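Local coordinates for protein cellobiose 2-epimerase (Spirochaeta thermophila DSM 6192, PDB 5ZIG) that probably catalyses the reversible epimerization of cellobiose to 4-O-beta-D-glucopyranosyl-D-mannose, at residues L144-F149 with S202-T207. Sequence-based numbering, arbitrary orientation.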
loop_
_atom_site.group_PDB
_atom_site.type_symbol
_atom_site.label_atom_id
_atom_site.label_comp_id
_atom_site.label_asym_id
_atom_site.label_seq_id
_atom_site.Cartn_x
_atom_site.Cartn_y
_atom_site.Cartn_z
ATOM N N LEU A 144 12.390 -17.147 0.382
ATOM C CA LEU A 144 11.210 -17.108 -0.472
ATOM C C LEU A 144 11.026 -15.737 -1.112
ATOM O O LEU A 144 10.635 -15.639 -2.281
ATOM C CB LEU A 144 9.973 -17.513 0.325
ATOM C CG LEU A 144 9.835 -19.035 0.405
ATOM C CD1 LEU A 144 8.895 -19.439 1.521
ATOM C CD2 LEU A 144 9.327 -19.549 -0.923
ATOM N N ALA A 145 11.281 -14.666 -0.373
ATOM C CA ALA A 145 11.202 -13.350 -0.998
ATOM C C ALA A 145 12.197 -13.246 -2.151
ATOM O O ALA A 145 11.903 -12.640 -3.185
ATOM C CB ALA A 145 11.440 -12.256 0.043
ATOM N N TRP A 146 13.362 -13.880 -2.005
ATOM C CA TRP A 146 14.393 -13.809 -3.041
ATOM C C TRP A 146 14.006 -14.615 -4.271
ATOM O O TRP A 146 14.256 -14.185 -5.409
ATOM C CB TRP A 146 15.721 -14.312 -2.485
ATOM C CG TRP A 146 16.521 -13.272 -1.790
ATOM C CD1 TRP A 146 17.031 -13.340 -0.523
ATOM C CD2 TRP A 146 16.910 -11.995 -2.309
ATOM N NE1 TRP A 146 17.724 -12.188 -0.227
ATOM C CE2 TRP A 146 17.660 -11.347 -1.307
ATOM C CE3 TRP A 146 16.699 -11.337 -3.525
ATOM C CZ2 TRP A 146 18.200 -10.089 -1.489
ATOM C CZ3 TRP A 146 17.239 -10.090 -3.698
ATOM C CH2 TRP A 146 17.977 -9.479 -2.686
ATOM N N GLU A 147 13.415 -15.796 -4.058
ATOM C CA GLU A 147 12.888 -16.580 -5.168
ATOM C C GLU A 147 11.846 -15.791 -5.949
ATOM O O GLU A 147 11.833 -15.805 -7.184
ATOM C CB GLU A 147 12.279 -17.881 -4.634
ATOM C CG GLU A 147 11.941 -18.930 -5.707
ATOM C CD GLU A 147 11.213 -20.137 -5.138
ATOM O OE1 GLU A 147 10.145 -19.982 -4.501
ATOM O OE2 GLU A 147 11.726 -21.254 -5.306
ATOM N N THR A 148 10.958 -15.088 -5.245
ATOM C CA THR A 148 9.882 -14.375 -5.921
ATOM C C THR A 148 10.416 -13.160 -6.682
ATOM O O THR A 148 10.035 -12.934 -7.839
ATOM C CB THR A 148 8.814 -13.971 -4.884
ATOM O OG1 THR A 148 8.542 -15.088 -4.015
ATOM C CG2 THR A 148 7.532 -13.532 -5.558
ATOM N N PHE A 149 11.276 -12.363 -6.025
ATOM C CA PHE A 149 12.047 -11.317 -6.714
ATOM C C PHE A 149 12.659 -11.845 -8.010
ATOM O O PHE A 149 12.519 -11.238 -9.078
ATOM C CB PHE A 149 13.152 -10.809 -5.783
ATOM C CG PHE A 149 14.097 -9.799 -6.414
ATOM C CD1 PHE A 149 13.720 -8.466 -6.581
ATOM C CD2 PHE A 149 15.347 -10.192 -6.857
ATOM C CE1 PHE A 149 14.600 -7.530 -7.141
ATOM C CE2 PHE A 149 16.230 -9.263 -7.432
ATOM C CZ PHE A 149 15.853 -7.928 -7.567
ATOM N N SER A 202 11.954 -1.316 -2.364
ATOM C CA SER A 202 12.506 -0.432 -1.331
ATOM C C SER A 202 12.717 -1.185 -0.022
ATOM O O SER A 202 13.785 -1.096 0.596
ATOM C CB SER A 202 11.599 0.784 -1.105
ATOM O OG SER A 202 11.611 1.665 -2.224
ATOM N N THR A 203 11.723 -1.975 0.387
ATOM C CA THR A 203 11.794 -2.708 1.649
ATOM C C THR A 203 12.736 -3.914 1.551
ATOM O O THR A 203 13.468 -4.209 2.507
ATOM C CB THR A 203 10.366 -3.115 2.080
ATOM O OG1 THR A 203 9.661 -1.955 2.544
ATOM C CG2 THR A 203 10.368 -4.160 3.204
ATOM N N LEU A 204 12.744 -4.623 0.415
ATOM C CA LEU A 204 13.715 -5.707 0.244
ATOM C C LEU A 204 15.137 -5.155 0.243
ATOM O O LEU A 204 16.045 -5.754 0.831
ATOM C CB LEU A 204 13.421 -6.497 -1.044
ATOM C CG LEU A 204 14.322 -7.712 -1.334
ATOM C CD1 LEU A 204 14.219 -8.769 -0.223
ATOM C CD2 LEU A 204 14.073 -8.328 -2.714
ATOM N N PHE A 205 15.336 -3.985 -0.364
ATOM C CA PHE A 205 16.653 -3.345 -0.341
ATOM C C PHE A 205 17.019 -2.845 1.057
ATOM O O PHE A 205 18.175 -2.966 1.480
ATOM C CB PHE A 205 16.699 -2.188 -1.339
ATOM C CG PHE A 205 18.020 -1.464 -1.373
ATOM C CD1 PHE A 205 19.121 -2.034 -1.987
ATOM C CD2 PHE A 205 18.154 -0.211 -0.784
ATOM C CE1 PHE A 205 20.329 -1.371 -2.020
ATOM C CE2 PHE A 205 19.355 0.459 -0.811
ATOM C CZ PHE A 205 20.446 -0.119 -1.430
ATOM N N ARG A 206 16.059 -2.256 1.776
ATOM C CA ARG A 206 16.327 -1.864 3.155
ATOM C C ARG A 206 16.746 -3.065 3.988
ATOM O O ARG A 206 17.653 -2.972 4.823
ATOM C CB ARG A 206 15.098 -1.202 3.779
ATOM C CG ARG A 206 15.319 -0.866 5.258
ATOM C CD ARG A 206 14.098 -0.161 5.901
ATOM N NE ARG A 206 14.094 1.257 5.577
ATOM C CZ ARG A 206 13.323 1.817 4.658
ATOM N NH1 ARG A 206 12.464 1.074 3.968
ATOM N NH2 ARG A 206 13.404 3.125 4.440
ATOM N N THR A 207 16.097 -4.210 3.772
ATOM C CA THR A 207 16.354 -5.407 4.565
ATOM C C THR A 207 17.701 -6.048 4.213
ATOM O O THR A 207 18.356 -6.621 5.089
ATOM C CB THR A 207 15.198 -6.411 4.350
ATOM O OG1 THR A 207 13.925 -5.745 4.505
ATOM C CG2 THR A 207 15.284 -7.618 5.299
#
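Two helices of the (alpha/alpha)6 barrel of the N-acylglucosamine 2-epimerase family meet here, where Leu204 of helix 191-208 packs on Ala145, Trp146 and Phe149 of helix 139-156. The short segments run at 133° to each other, with axes 12.1 Å apart. Leu204 bridges this wide spacing. Its CG, anti to the backbone N (chi1 -177°), carries the branch point toward helix 139-156, and CD2 makes the close contacts. CD2 sits over one face of the Trp146 six-membered ring, 4.1 Å from the centroid and 26° off the normal, a CH-pi contact. The closest approach is Trp146 CZ3 to Leu204 CD2, 3.8 Å. Trp146 CG lies beside the backbone N, anti to the carbonyl carbon, and from there the ring reaches Leu204. The same methyl comes 3.9 Å from Phe149 CD1, approaching that ring obliquely. Phe149 CD2 lies at the edge of the Trp146 ring, in its plane. Leu204 CD1 just reaches Ala145, 4.5 Å from its CB, a loose contact. Phe149 also packs edge-to-face with Tyr201, and Trp146 touches Val213 and Glu210 near the start of helix 211-228. Every pair that meets between the two segments is apolar or CH-pi, so the joint rests on dispersion and CH-pi attraction around one leucine.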